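Local coordinates for conserved hypothetical protein (Bacteroides thetaiotaomicron, PDB 2HQY) that is of unknown function but binds coenzyme A and probably acts as an acyl- or aminoacyl-transferase related to phosphatidylglycerol lysyltransferases, at residues 46-50 / 51-55; 163-166 / 167-171. All coordinates share one frame; numbering follows the deposited sequence. Where two conformers were deposited one is given.

Contact 1 of 2, residues 46-50 / 51-55; sequences AVIDD and FLVFK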
# COMPACT_ATOMS: atom_id res chain seq x y z
N ALA A 46 -11.68 -2.14 -11.85
CA ALA A 46 -12.31 -1.48 -12.98
C ALA A 46 -13.73 -1.99 -13.11
O ALA A 46 -14.04 -3.10 -12.69
CB ALA A 46 -11.52 -1.74 -14.26
N VAL A 47 -14.60 -1.14 -13.62
CA VAL A 47 -15.85 -1.62 -14.20
C VAL A 47 -15.59 -1.82 -15.72
O VAL A 47 -15.17 -0.90 -16.45
CB VAL A 47 -17.04 -0.70 -13.84
CG1 VAL A 47 -18.36 -1.27 -14.40
CG2 VAL A 47 -17.13 -0.53 -12.34
N ILE A 48 -15.80 -3.04 -16.20
CA ILE A 48 -15.79 -3.28 -17.63
C ILE A 48 -16.94 -4.21 -18.02
O ILE A 48 -17.15 -5.26 -17.40
CB ILE A 48 -14.46 -3.87 -18.12
CG1 ILE A 48 -14.03 -5.05 -17.26
CG2 ILE A 48 -13.38 -2.76 -18.17
CD1 ILE A 48 -12.99 -5.94 -17.91
N ASP A 49 -17.66 -3.83 -19.08
CA ASP A 49 -18.73 -4.68 -19.60
C ASP A 49 -19.82 -4.96 -18.54
O ASP A 49 -20.32 -6.09 -18.48
CB ASP A 49 -18.15 -6.03 -20.07
CG ASP A 49 -17.34 -5.94 -21.39
OD1 ASP A 49 -17.20 -4.84 -21.97
OD2 ASP A 49 -16.83 -7.00 -21.84
N ASP A 50 -20.18 -3.97 -17.70
CA ASP A 50 -21.14 -4.17 -16.58
C ASP A 50 -20.69 -5.15 -15.44
O ASP A 50 -21.50 -5.60 -14.60
CB ASP A 50 -22.53 -4.58 -17.09
CG ASP A 50 -23.25 -3.46 -17.87
OD1 ASP A 50 -23.25 -2.30 -17.40
OD2 ASP A 50 -23.84 -3.74 -18.95
N PHE A 51 -19.41 -5.49 -15.41
CA PHE A 51 -18.87 -6.26 -14.28
C PHE A 51 -17.87 -5.42 -13.49
O PHE A 51 -17.18 -4.57 -14.07
CB PHE A 51 -18.12 -7.48 -14.76
CG PHE A 51 -18.97 -8.56 -15.36
CD1 PHE A 51 -19.38 -9.64 -14.58
CD2 PHE A 51 -19.27 -8.54 -16.72
CE1 PHE A 51 -20.12 -10.71 -15.14
CE2 PHE A 51 -20.00 -9.58 -17.31
CZ PHE A 51 -20.43 -10.67 -16.51
N LEU A 52 -17.76 -5.73 -12.21
CA LEU A 52 -16.73 -5.16 -11.34
C LEU A 52 -15.59 -6.17 -11.32
O LEU A 52 -15.81 -7.34 -10.96
CB LEU A 52 -17.29 -4.96 -9.94
CG LEU A 52 -16.28 -4.62 -8.84
CD1 LEU A 52 -15.51 -3.36 -9.18
CD2 LEU A 52 -17.02 -4.50 -7.49
N VAL A 53 -14.39 -5.74 -11.68
CA VAL A 53 -13.22 -6.64 -11.71
C VAL A 53 -12.05 -6.11 -10.88
O VAL A 53 -11.85 -4.91 -10.82
CB VAL A 53 -12.80 -6.92 -13.18
CG1 VAL A 53 -13.93 -7.69 -13.91
CG2 VAL A 53 -12.55 -5.60 -13.93
N PHE A 54 -11.30 -6.99 -10.22
CA PHE A 54 -10.18 -6.59 -9.35
C PHE A 54 -8.92 -7.26 -9.88
O PHE A 54 -8.99 -8.35 -10.47
CB PHE A 54 -10.41 -6.99 -7.90
CG PHE A 54 -11.54 -6.26 -7.23
CD1 PHE A 54 -11.35 -5.00 -6.68
CD2 PHE A 54 -12.82 -6.83 -7.17
CE1 PHE A 54 -12.42 -4.29 -6.05
CE2 PHE A 54 -13.90 -6.14 -6.55
CZ PHE A 54 -13.69 -4.87 -6.00
N LYS A 55 -7.78 -6.57 -9.71
CA LYS A 55 -6.46 -7.04 -10.15
C LYS A 55 -5.52 -6.84 -8.96
O LYS A 55 -5.52 -5.74 -8.35
CB LYS A 55 -6.02 -6.22 -11.37
CG LYS A 55 -4.61 -6.44 -11.91
CD LYS A 55 -4.44 -5.56 -13.14
CE LYS A 55 -3.11 -5.79 -13.89
NZ LYS A 55 -3.03 -4.88 -15.10

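Contact 2 of 2, residues 163-166 / 167-171; sequences DRIQ and ECLDL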
# COMPACT_ATOMS: atom_id res chain seq x y z
N ASP A 163 -13.80 8.39 19.46
CA ASP A 163 -12.97 8.61 20.64
C ASP A 163 -12.36 7.34 21.22
O ASP A 163 -11.44 7.41 22.04
CB ASP A 163 -13.75 9.32 21.76
CG ASP A 163 -12.82 9.84 22.87
OD1 ASP A 163 -11.73 10.44 22.56
OD2 ASP A 163 -13.17 9.64 24.06
N ARG A 164 -12.87 6.18 20.79
CA ARG A 164 -12.42 4.89 21.27
C ARG A 164 -11.49 4.15 20.30
O ARG A 164 -11.07 3.02 20.60
CB ARG A 164 -13.61 4.01 21.67
CG ARG A 164 -14.45 4.58 22.83
CD ARG A 164 -15.52 3.58 23.27
NE ARG A 164 -16.40 4.17 24.29
CZ ARG A 164 -17.70 4.42 24.12
NH1 ARG A 164 -18.39 4.95 25.12
NH2 ARG A 164 -18.33 4.11 22.98
N ILE A 165 -11.16 4.78 19.17
CA ILE A 165 -10.24 4.17 18.21
C ILE A 165 -8.87 3.97 18.85
O ILE A 165 -8.24 2.90 18.69
CB ILE A 165 -10.11 5.03 16.92
CG1 ILE A 165 -11.48 5.26 16.25
CG2 ILE A 165 -9.10 4.40 15.94
CD1 ILE A 165 -12.02 4.08 15.40
N GLN A 166 -8.41 4.99 19.59
CA GLN A 166 -7.09 4.90 20.21
C GLN A 166 -6.93 3.69 21.16
O GLN A 166 -5.85 3.04 21.19
CB GLN A 166 -6.67 6.22 20.89
CG GLN A 166 -5.21 6.22 21.33
CD GLN A 166 -4.26 6.04 20.15
OE1 GLN A 166 -4.34 6.79 19.18
NE2 GLN A 166 -3.34 5.07 20.24
N GLU A 167 -7.96 3.37 21.94
CA GLU A 167 -7.77 2.23 22.85
C GLU A 167 -7.68 0.91 22.07
O GLU A 167 -6.96 -0.03 22.48
CB GLU A 167 -8.79 2.18 23.98
CG GLU A 167 -10.21 2.10 23.58
CD GLU A 167 -11.13 1.96 24.79
OE1 GLU A 167 -10.64 1.90 25.94
OE2 GLU A 167 -12.34 1.92 24.60
N CYS A 168 -8.37 0.83 20.93
CA CYS A 168 -8.23 -0.36 20.05
C CYS A 168 -6.79 -0.43 19.52
O CYS A 168 -6.17 -1.48 19.50
CB CYS A 168 -9.21 -0.28 18.88
SG CYS A 168 -10.95 -0.39 19.43
N LEU A 169 -6.27 0.72 19.09
CA LEU A 169 -4.88 0.74 18.58
C LEU A 169 -3.90 0.34 19.70
O LEU A 169 -2.91 -0.36 19.44
CB LEU A 169 -4.53 2.13 18.03
CG LEU A 169 -5.23 2.47 16.71
CD1 LEU A 169 -5.17 4.00 16.39
CD2 LEU A 169 -4.67 1.65 15.53
N ASP A 170 -4.20 0.77 20.92
CA ASP A 170 -3.36 0.46 22.10
C ASP A 170 -3.38 -1.04 22.38
O ASP A 170 -2.30 -1.62 22.60
CB ASP A 170 -3.83 1.26 23.34
CG ASP A 170 -3.50 2.76 23.24
OD1 ASP A 170 -2.76 3.19 22.34
OD2 ASP A 170 -3.99 3.52 24.09
N LEU A 171 -4.56 -1.68 22.32
CA LEU A 171 -4.66 -3.12 22.53
C LEU A 171 -3.90 -3.86 21.44
O LEU A 171 -3.16 -4.83 21.72
CB LEU A 171 -6.12 -3.59 22.58
CG LEU A 171 -6.26 -5.08 22.90
CD1 LEU A 171 -5.76 -5.34 24.30
CD2 LEU A 171 -7.71 -5.51 22.73
O HOH W 1 -9.46 5.73 22.86

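Contact 1 of 2, residues 46-50 / 51-55
Ile48 and Phe51 close a two-residue beta hairpin, the tight reversal between strands 44-48 and 51-58, and the segment illustrates how a type I' turn lets two antiparallel strands meet without a longer loop. Asp49 and Asp50 fill the corner, both with positive phi, the backbone shape this turn demands. Backbone hydrogen bonds come first. Ile48 and Phe51 form a hydrogen-bonded pair, Ile48 N reaching Phe51 O at 3.0 Å, while the return bond from Phe51 N arrives well above the carbonyl plane of Ile48, an offset that probably reflects the tight turn. Farther from the corner, Ala46 and Val53 make the next such pair; Val53 N to Ala46 O measures 2.8 Å and is almost straight at 171°. Between them Val47 and Leu52 are a non-hydrogen-bonded pair, and Val47 CA sends a C-H toward Phe51 O at 3.2 Å.

Apolar contacts gather on the face that carries Ala46, Ile48, Phe51 and Val53. CG2 of Val53 lies 3.7 Å from Ile48 CG1, the two side chains crossing at about a right angle, and 4.0 Å from Ala46 CB. Val76 of helix 73-87 and Pro67 of strand 61-69 extend this packing, whereas Val47 and Leu52 turn to the other face and meet Phe18 of helix 12-19.

At the corner, Asp49 OD1 forms a salt bridge with Lys79 of helix 73-87. Phe51 holds CG anti to its carbonyl carbon (chi1 -70°), which swings the ring back beside the turn and leaves CD2 3.2 Å from Asp49 O.

Contact 2 of 2, residues 163-166 / 167-171
Arg164 and Glu167 run alongside each other in one direction at the start of helix 165-179, a worked case of how the first turn of a helix is satisfied. A water takes the N-H of Glu167 at 2.9 Å from its N and donates to Asp163 O, bridging the chain across the opening turn. Glu167 CG sits between the backbone N and the carbonyl carbon (chi1 59°), which brings it to 3.2 Å from Arg164 O. Its OE2 lies beside the Arg164 methylenes, 3.8 Å from Arg164 CB, and is hydrogen-bonded to His212 of strand 207-213, while Arg164 NH2 bonds Pro159 O.

Cys168 N makes a weak bond to Arg164 O at 3.5 Å, and its side chain packs on Ile210 and, with those of Ile165 and Leu169, on Leu198 of helix 185-199. Leu169 N then bonds Ile165 O at 3.0 Å, the first full-strength bond of the i to i+4 series here. At Asp170 the backbone bond to Gln166 O is doubled by a side-chain one: Gln166 NE2 donates to OD1 at 2.9 Å, lying out of the carboxylate plane although OD1 is within the plane of the amide. A bend at chi2 (61°) folds the glutamine over the helix surface to reach it. A leucine in place of Gln166 would probably leave Asp170 OD1 without this donor and the carboxylate freer to turn. Lys88 of the second subunit packs on Gln166 and forms a salt bridge with Asp163 OD1. A neutral amide N-H thus steadies the Asp170 carboxylate, probably without cancelling its charge.

From the N terminus the chain reaches contact 1 after strand 5-6 and three short helices, and there the hairpin of strands 44-48 and 51-58 closes within two corner residues. It continues into strand 61-69, which pairs antiparallel with 51-58, and helix 73-87, which packs on the hairpin, and much later enters helix 165-179, whose opening turn is contact 2. The two are in series, neither nested nor crossed, with centres 36 Å apart and nearest atoms about 23 Å apart. Contact 1 ties its strands to helices 12-19 and 73-87; contact 2 sets its helix against helix 185-199 and strands 207-213 and 216-227, on the helix that further along carries Trp175 of the coenzyme A site.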